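Local coordinates for 11S globulin seed storage protein (Amaranthus hypochondriacus, PDB 3QAC) that probably serves as a nutrient reservoir in the seed, a storage globulin made as a precursor and assembled from repeated two-cupin subunits, at residues 141-146 with 319-324; 67-72 with 171-176; 442-445 with 449-452. One frame throughout, in Å; residues are numbered along the deposited sequence.

Interaction 1 of 3, residues 141-146 with 319-324; sequences AMPAGV and RHLRLS
L321 meets A141, M142 and P143 with the two methyls at the end of its side chain, and this one leucine carries the whole contact. Its CD1 lies 3.9 Å from A141 CB, a methyl against a methyl. The same CD1 sits 3.6 Å from M142 O, so it also packs on the backbone carbonyl at the end of strand 138-142. The other branch, CD2, reaches past it to the proline. L321 CD2 is 3.8 Å from P143 CA, and it is 4.1 Å from P143 CB at the side of the ring. The fork of the leucine therefore straddles the step from A141 to P143. With CG anti to the carbonyl carbon (chi1 -52°), the fork is carried out from the end of the short helix 318-321 toward the strand end. M142 offers only backbone here, because its side chain starts off in the other direction and packs on M85. No hydrogen bond crosses between the segments. The tight part is thus small and mostly apolar, with one methyl against a carbonyl oxygen. The other side is looser and more open to solvent: the H320 ring bends away from the strand, and R319 and H320 are exposed. A144 begins to leave the contact within the type II turn from P143 to V146, which is closed by a weak bond from V146 N to P143 O. R322, with positive phi, is the first residue past the helix. Around this core, L321 also packs on P71, and N168 ND2 bonds to L321 O. Strand 138-142 pairs with strand 72-78, while S324 starts strand 324-330 of the second cupin sheet.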
loop_
_atom_site.group_PDB
_atom_site.type_symbol
_atom_site.label_atom_id
_atom_site.label_comp_id
_atom_site.label_asym_id
_atom_site.label_seq_id
_atom_site.Cartn_x
_atom_site.Cartn_y
_atom_site.Cartn_z
ATOM N N ALA A 141 9.522 -4.020 -18.294
ATOM C CA ALA A 141 8.493 -3.943 -17.252
ATOM C C ALA A 141 7.105 -4.175 -17.809
ATOM O O ALA A 141 6.668 -3.450 -18.695
ATOM C CB ALA A 141 8.545 -2.590 -16.551
ATOM N N MET A 142 6.414 -5.186 -17.291
ATOM C CA MET A 142 5.018 -5.454 -17.631
ATOM C C MET A 142 4.071 -4.999 -16.521
ATOM O O MET A 142 4.059 -5.588 -15.447
ATOM C CB MET A 142 4.798 -6.959 -17.853
ATOM C CG MET A 142 3.478 -7.282 -18.534
ATOM S SD MET A 142 3.403 -6.575 -20.206
ATOM C CE MET A 142 4.848 -7.313 -20.950
ATOM N N PRO A 143 3.280 -3.947 -16.772
ATOM C CA PRO A 143 2.326 -3.481 -15.759
ATOM C C PRO A 143 1.275 -4.540 -15.534
ATOM O O PRO A 143 1.056 -5.354 -16.423
ATOM C CB PRO A 143 1.676 -2.262 -16.413
ATOM C CG PRO A 143 2.647 -1.833 -17.495
ATOM C CD PRO A 143 3.291 -3.093 -17.974
ATOM N N ALA A 144 0.664 -4.541 -14.354
ATOM C CA ALA A 144 -0.359 -5.511 -14.009
ATOM C C ALA A 144 -1.459 -5.534 -15.065
ATOM O O ALA A 144 -1.871 -4.498 -15.555
ATOM C CB ALA A 144 -0.932 -5.195 -12.661
ATOM N N GLY A 145 -1.915 -6.726 -15.424
ATOM C CA GLY A 145 -3.100 -6.861 -16.241
ATOM C C GLY A 145 -2.883 -6.659 -17.732
ATOM O O GLY A 145 -3.760 -6.972 -18.532
ATOM N N VAL A 146 -1.728 -6.119 -18.115
ATOM C CA VAL A 146 -1.463 -5.878 -19.531
ATOM C C VAL A 146 -1.252 -7.181 -20.323
ATOM O O VAL A 146 -0.334 -7.976 -20.057
ATOM C CB VAL A 146 -0.274 -4.899 -19.757
ATOM C CG1 VAL A 146 0.080 -4.829 -21.219
ATOM C CG2 VAL A 146 -0.611 -3.509 -19.234
ATOM N N ARG A 319 8.020 3.718 -11.910
ATOM C CA ARG A 319 7.386 4.558 -10.910
ATOM C C ARG A 319 6.035 3.917 -10.594
ATOM O O ARG A 319 5.572 3.932 -9.460
ATOM C CB ARG A 319 7.207 5.987 -11.441
ATOM C CG ARG A 319 7.140 7.091 -10.378
ATOM C CD ARG A 319 8.165 8.213 -10.671
ATOM N NE ARG A 319 8.395 8.368 -12.111
ATOM C CZ ARG A 319 9.519 8.821 -12.669
ATOM N NH1 ARG A 319 9.600 8.897 -13.989
ATOM N NH2 ARG A 319 10.563 9.185 -11.927
ATOM N N HIS A 320 5.412 3.334 -11.603
ATOM C CA HIS A 320 4.114 2.708 -11.396
ATOM C C HIS A 320 4.194 1.296 -10.807
ATOM O O HIS A 320 3.422 0.950 -9.913
ATOM C CB HIS A 320 3.269 2.732 -12.671
ATOM C CG HIS A 320 2.404 3.947 -12.776
ATOM N ND1 HIS A 320 1.187 4.050 -12.135
ATOM C CD2 HIS A 320 2.600 5.127 -13.414
ATOM C CE1 HIS A 320 0.659 5.236 -12.391
ATOM N NE2 HIS A 320 1.495 5.907 -13.166
ATOM N N LEU A 321 5.130 0.497 -11.298
ATOM C CA LEU A 321 5.287 -0.857 -10.793
ATOM C C LEU A 321 5.899 -0.905 -9.400
ATOM O O LEU A 321 5.686 -1.861 -8.679
ATOM C CB LEU A 321 6.129 -1.692 -11.741
ATOM C CG LEU A 321 5.714 -1.716 -13.208
ATOM C CD1 LEU A 321 5.959 -3.124 -13.705
ATOM C CD2 LEU A 321 4.266 -1.314 -13.378
ATOM N N ARG A 322 6.654 0.124 -9.026
ATOM C CA ARG A 322 7.386 0.111 -7.774
ATOM C C ARG A 322 8.302 -1.119 -7.705
ATOM O O ARG A 322 8.412 -1.803 -6.679
ATOM C CB ARG A 322 6.421 0.145 -6.583
ATOM C CG ARG A 322 5.528 1.395 -6.538
ATOM C CD ARG A 322 4.467 1.260 -5.439
ATOM N NE ARG A 322 3.419 2.281 -5.534
ATOM C CZ ARG A 322 2.316 2.301 -4.783
ATOM N NH1 ARG A 322 2.107 1.356 -3.867
ATOM N NH2 ARG A 322 1.419 3.268 -4.946
ATOM N N LEU A 323 8.948 -1.414 -8.820
ATOM C CA LEU A 323 10.005 -2.399 -8.808
ATOM C C LEU A 323 11.235 -1.738 -9.383
ATOM O O LEU A 323 11.151 -0.693 -10.067
ATOM C CB LEU A 323 9.624 -3.614 -9.637
ATOM C CG LEU A 323 8.339 -4.279 -9.121
ATOM C CD1 LEU A 323 7.763 -5.205 -10.135
ATOM C CD2 LEU A 323 8.598 -5.012 -7.807
ATOM N N SER A 324 12.378 -2.340 -9.090
ATOM C CA SER A 324 13.605 -1.968 -9.742
ATOM C C SER A 324 14.402 -3.225 -10.020
ATOM O O SER A 324 13.963 -4.331 -9.720
ATOM C CB SER A 324 14.390 -0.949 -8.913
ATOM O OG SER A 324 14.217 -1.175 -7.534
#

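Interaction 2 of 3, residues 67-72 with 171-176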
loop_
_atom_site.group_PDB
_atom_site.type_symbol
_atom_site.label_atom_id
_atom_site.label_comp_id
_atom_site.label_asym_id
_atom_site.label_seq_id
_atom_site.Cartn_x
_atom_site.Cartn_y
_atom_site.Cartn_z
ATOM N N PHE A 67 -2.262 -12.404 -19.777
ATOM C CA PHE A 67 -1.979 -11.368 -18.803
ATOM C C PHE A 67 -1.992 -11.979 -17.410
ATOM O O PHE A 67 -2.496 -13.064 -17.211
ATOM C CB PHE A 67 -2.973 -10.211 -18.914
ATOM C CG PHE A 67 -4.425 -10.637 -18.962
ATOM C CD1 PHE A 67 -5.012 -11.040 -20.157
ATOM C CD2 PHE A 67 -5.210 -10.605 -17.819
ATOM C CE1 PHE A 67 -6.346 -11.398 -20.208
ATOM C CE2 PHE A 67 -6.551 -10.969 -17.862
ATOM C CZ PHE A 67 -7.118 -11.361 -19.058
ATOM N N THR A 68 -1.416 -11.273 -16.446
ATOM C CA THR A 68 -1.454 -11.706 -15.067
ATOM C C THR A 68 -1.760 -10.483 -14.241
ATOM O O THR A 68 -1.390 -9.374 -14.618
ATOM C CB THR A 68 -0.125 -12.386 -14.619
ATOM O OG1 THR A 68 -0.150 -12.625 -13.205
ATOM C CG2 THR A 68 1.082 -11.527 -14.971
ATOM N N SER A 69 -2.464 -10.686 -13.137
ATOM C CA SER A 69 -2.880 -9.601 -12.268
ATOM C C SER A 69 -1.699 -8.923 -11.595
ATOM O O SER A 69 -1.843 -7.829 -11.065
ATOM C CB SER A 69 -3.822 -10.135 -11.189
ATOM O OG SER A 69 -3.153 -11.119 -10.424
ATOM N N ALA A 70 -0.536 -9.569 -11.597
ATOM C CA ALA A 70 0.671 -8.951 -11.026
ATOM C C ALA A 70 1.588 -8.328 -12.088
ATOM O O ALA A 70 1.677 -8.840 -13.202
ATOM C CB ALA A 70 1.445 -9.964 -10.213
ATOM N N PRO A 71 2.294 -7.232 -11.737
ATOM C CA PRO A 71 3.274 -6.635 -12.647
ATOM C C PRO A 71 4.461 -7.578 -12.753
ATOM O O PRO A 71 4.707 -8.347 -11.826
ATOM C CB PRO A 71 3.736 -5.363 -11.910
ATOM C CG PRO A 71 2.925 -5.264 -10.671
ATOM C CD PRO A 71 2.339 -6.613 -10.405
ATOM N N GLU A 72 5.193 -7.511 -13.854
ATOM C CA GLU A 72 6.326 -8.392 -14.046
ATOM C C GLU A 72 7.516 -7.589 -14.467
ATOM O O GLU A 72 7.386 -6.590 -15.159
ATOM C CB GLU A 72 6.054 -9.394 -15.154
ATOM C CG GLU A 72 4.801 -10.202 -14.987
ATOM C CD GLU A 72 4.681 -11.199 -16.089
ATOM O OE1 GLU A 72 4.849 -10.794 -17.255
ATOM O OE2 GLU A 72 4.463 -12.391 -15.798
ATOM N N ASN A 171 -1.535 -6.057 -7.756
ATOM C CA ASN A 171 -2.219 -7.344 -7.742
ATOM C C ASN A 171 -3.281 -7.395 -6.646
ATOM O O ASN A 171 -2.952 -7.408 -5.462
ATOM C CB ASN A 171 -1.242 -8.509 -7.545
ATOM C CG ASN A 171 -1.977 -9.855 -7.374
ATOM O OD1 ASN A 171 -3.020 -10.082 -7.979
ATOM N ND2 ASN A 171 -1.446 -10.720 -6.527
ATOM N N GLN A 172 -4.549 -7.422 -7.043
ATOM C CA GLN A 172 -5.629 -7.451 -6.068
ATOM C C GLN A 172 -6.282 -8.843 -5.938
ATOM O O GLN A 172 -7.292 -9.001 -5.268
ATOM C CB GLN A 172 -6.659 -6.367 -6.390
ATOM C CG GLN A 172 -6.050 -4.947 -6.442
ATOM C CD GLN A 172 -7.108 -3.856 -6.439
ATOM O OE1 GLN A 172 -6.807 -2.660 -6.418
ATOM N NE2 GLN A 172 -8.350 -4.265 -6.479
ATOM N N LEU A 173 -5.709 -9.842 -6.598
ATOM C CA LEU A 173 -6.169 -11.219 -6.443
ATOM C C LEU A 173 -5.339 -11.874 -5.348
ATOM O O LEU A 173 -4.787 -11.188 -4.521
ATOM C CB LEU A 173 -6.032 -11.979 -7.756
ATOM C CG LEU A 173 -6.832 -11.378 -8.918
ATOM C CD1 LEU A 173 -6.418 -11.990 -10.253
ATOM C CD2 LEU A 173 -8.316 -11.557 -8.681
ATOM N N ASP A 174 -5.257 -13.198 -5.310
ATOM C CA ASP A 174 -4.497 -13.835 -4.236
ATOM C C ASP A 174 -2.995 -13.517 -4.297
ATOM O O ASP A 174 -2.442 -13.228 -5.357
ATOM C CB ASP A 174 -4.709 -15.346 -4.240
ATOM C CG ASP A 174 -6.120 -15.757 -3.823
ATOM O OD1 ASP A 174 -6.505 -16.878 -4.198
ATOM O OD2 ASP A 174 -6.840 -14.986 -3.137
ATOM N N LYS A 175 -2.345 -13.613 -3.145
ATOM C CA LYS A 175 -0.945 -13.257 -2.986
ATOM C C LYS A 175 -0.040 -14.481 -2.988
ATOM O O LYS A 175 1.170 -14.379 -3.170
ATOM C CB LYS A 175 -0.756 -12.499 -1.668
ATOM C CG LYS A 175 -1.543 -11.195 -1.604
ATOM C CD LYS A 175 -1.214 -10.315 -2.802
ATOM C CE LYS A 175 -1.841 -8.928 -2.673
ATOM N NZ LYS A 175 -1.110 -7.911 -3.513
ATOM N N ASN A 176 -0.639 -15.644 -2.777
ATOM C CA ASN A 176 0.112 -16.891 -2.746
ATOM C C ASN A 176 0.771 -17.275 -4.068
ATOM O O ASN A 176 1.950 -17.623 -4.089
ATOM C CB ASN A 176 -0.771 -18.024 -2.214
ATOM C CG ASN A 176 -1.168 -17.806 -0.756
ATOM O OD1 ASN A 176 -0.797 -16.793 -0.142
ATOM N ND2 ASN A 176 -1.925 -18.749 -0.194
#
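N171 comes first in the second segment, and it meets S69 and A70. Its CB lies 4.1 Å from A70 CB, and its CA-H makes a contact with S69 O. CG stands anti to the backbone N (chi1 174°), which carries the amide across to the S69 hydroxyl. S69 OG donates to N171 OD1 at 2.7 Å. The hydroxyl sits above the amide plane, 55° out of it, and so does not use an in-plane lone pair. L173 N bonds to the same N171 OD1 at 3.0 Å from the opposite face, so the oxygen is held between two donors. The other end of the amide is held too: N171 ND2 gives a bond of 2.9 Å to D174 O, with the acceptor close to the amide plane, and a further one to T166 O. These bonds fix the rotation of the amide. With an alanine here, S69 OG and L173 N would probably lose their shared acceptor, and D174 O its donor. Q172 follows, and its backbone O bonds to H345 of the second subunit. L173 swings back. Its CD1 packs against S69 CB and lies 3.4 Å from S69 OG, so the serine touches both the amide and the leucine. D174 OD2 bonds to the backbone N of C14 of the second subunit. K175 curls back along the loop, and its NZ donates to N171 O at 2.7 Å, in the carbonyl plane. The bond from L173 N to N171 OD1 defines an Asx turn in the loop between strands 158-164 and 180-182. The same oxygen accepts from S69, which ties this loop of the N-terminal cupin to the residue just past strand 61-68.

Interaction 3 of 3, residues 442-445 with 449-452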
loop_
_atom_site.group_PDB
_atom_site.type_symbol
_atom_site.label_atom_id
_atom_site.label_comp_id
_atom_site.label_asym_id
_atom_site.label_seq_id
_atom_site.Cartn_x
_atom_site.Cartn_y
_atom_site.Cartn_z
ATOM N N PHE A 442 39.680 3.113 5.295
ATOM C CA PHE A 442 40.222 3.565 4.012
ATOM C C PHE A 442 41.047 2.558 3.222
ATOM O O PHE A 442 41.367 2.797 2.066
ATOM C CB PHE A 442 40.995 4.866 4.202
ATOM C CG PHE A 442 40.174 5.966 4.797
ATOM C CD1 PHE A 442 39.270 6.677 4.018
ATOM C CD2 PHE A 442 40.301 6.294 6.137
ATOM C CE1 PHE A 442 38.509 7.702 4.561
ATOM C CE2 PHE A 442 39.542 7.319 6.689
ATOM C CZ PHE A 442 38.644 8.026 5.899
ATOM N N ASN A 443 41.376 1.430 3.832
ATOM C CA ASN A 443 42.154 0.400 3.151
ATOM C C ASN A 443 41.489 -0.120 1.895
ATOM O O ASN A 443 42.117 -0.786 1.078
ATOM C CB ASN A 443 42.456 -0.748 4.105
ATOM C CG ASN A 443 43.492 -0.370 5.110
ATOM O OD1 ASN A 443 43.970 0.760 5.090
ATOM N ND2 ASN A 443 43.859 -1.295 5.990
ATOM N N ARG A 444 40.212 0.201 1.741
ATOM C CA ARG A 444 39.428 -0.277 0.615
ATOM C C ARG A 444 38.914 0.910 -0.211
ATOM O O ARG A 444 37.819 1.409 0.037
ATOM C CB ARG A 444 38.266 -1.126 1.134
ATOM C CG ARG A 444 37.334 -1.598 0.058
ATOM C CD ARG A 444 38.099 -2.329 -1.000
ATOM N NE ARG A 444 38.624 -3.575 -0.479
ATOM C CZ ARG A 444 39.367 -4.410 -1.190
ATOM N NH1 ARG A 444 39.668 -4.111 -2.450
ATOM N NH2 ARG A 444 39.807 -5.537 -0.647
ATOM N N PRO A 445 39.710 1.366 -1.198
ATOM C CA PRO A 445 39.417 2.592 -1.949
ATOM C C PRO A 445 38.380 2.392 -3.045
ATOM O O PRO A 445 37.811 3.366 -3.540
ATOM C CB PRO A 445 40.764 2.920 -2.584
ATOM C CG PRO A 445 41.350 1.568 -2.844
ATOM C CD PRO A 445 40.973 0.749 -1.638
ATOM N N LEU A 449 32.379 -2.614 -5.870
ATOM C CA LEU A 449 32.997 -3.748 -6.550
ATOM C C LEU A 449 34.507 -3.700 -6.378
ATOM O O LEU A 449 35.130 -2.666 -6.623
ATOM C CB LEU A 449 32.650 -3.725 -8.028
ATOM C CG LEU A 449 31.159 -3.857 -8.312
ATOM C CD1 LEU A 449 30.908 -3.854 -9.799
ATOM C CD2 LEU A 449 30.631 -5.132 -7.685
ATOM N N PHE A 450 35.084 -4.818 -5.945
ATOM C CA PHE A 450 36.506 -4.907 -5.634
ATOM C C PHE A 450 37.160 -6.006 -6.436
ATOM O O PHE A 450 36.545 -7.029 -6.721
ATOM C CB PHE A 450 36.719 -5.280 -4.170
ATOM C CG PHE A 450 36.031 -4.382 -3.202
ATOM C CD1 PHE A 450 35.790 -4.811 -1.909
ATOM C CD2 PHE A 450 35.626 -3.108 -3.577
ATOM C CE1 PHE A 450 35.163 -3.984 -1.003
ATOM C CE2 PHE A 450 34.986 -2.276 -2.686
ATOM C CZ PHE A 450 34.752 -2.706 -1.394
ATOM N N ARG A 451 38.425 -5.808 -6.773
ATOM C CA ARG A 451 39.212 -6.892 -7.309
ATOM C C ARG A 451 39.769 -7.674 -6.132
ATOM O O ARG A 451 40.360 -7.096 -5.216
ATOM C CB ARG A 451 40.332 -6.372 -8.197
ATOM C CG ARG A 451 40.982 -7.480 -8.993
ATOM C CD ARG A 451 39.995 -8.628 -9.194
ATOM N NE ARG A 451 40.678 -9.853 -9.583
ATOM C CZ ARG A 451 41.030 -10.142 -10.833
ATOM N NH1 ARG A 451 40.755 -9.291 -11.817
ATOM N NH2 ARG A 451 41.656 -11.282 -11.098
ATOM N N SER A 452 39.552 -8.984 -6.146
ATOM C CA SER A 452 39.937 -9.844 -5.025
ATOM C C SER A 452 40.760 -11.052 -5.477
ATOM O O SER A 452 40.893 -11.318 -6.676
ATOM C CB SER A 452 38.699 -10.312 -4.244
ATOM O OG SER A 452 38.096 -9.229 -3.548
#
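R444 lays its side chain over one face of the F450 ring, and the rest of the first segment leads up to this pair. F442 closes helix 434-442 and packs on Q127 of the third subunit. N443 follows at the surface, and its ND2 bonds to G225 O of that same subunit. R444 then turns inward. CG is anti to the backbone N (chi1 176°), and the chain bends at chi2 and chi3, which folds the aliphatic part and the guanidinium over the phenylalanine. The aliphatic part is modelled too close to the ring, so its detail is doubtful. The guanidinium is nearly parallel to the ring, with planes 7° apart and centres 4.2 Å apart. It is displaced toward the CB side of the ring: NH1 lies 3.6 Å from F450 CB, and CZ is 34° off the ring normal, so the cation-pi contact is off-centre. The guanidinium nitrogens have polar partners beyond the ring. NH1 makes a salt bridge with E446 in the short connection between the segments. NE and NH2 donate to S223 O and E222 O of the third subunit. P445 takes the chain on without touching F450. F450 itself pairs through its backbone with M335, at the start of strand 335-341. This is an offset arginine-aromatic stack within one chain, holding R444 against F450 of strand 449-450 while its bonds reach the third subunit.

How the interactions relate
Interactions 1 and 2 are neighbours, with centres 11 Å apart. Their segments alternate along the chain, and they touch: M142 N lies 2.7 Å from E72 O and G145 N lies 2.8 Å from T68 O, both probable hydrogen bonds. Interaction 2 stays within the N-terminal cupin, whereas interaction 1 joins it to helix 318-321 of the second cupin. Both reach the second subunit. Interaction 3 comes later in the chain, at the far end of the second cupin. Its centre is about 36 Å from that of interaction 1 and about 41 Å from that of interaction 2. It faces the third subunit. The three therefore span the two-cupin chain from its inner junction to its outer interface.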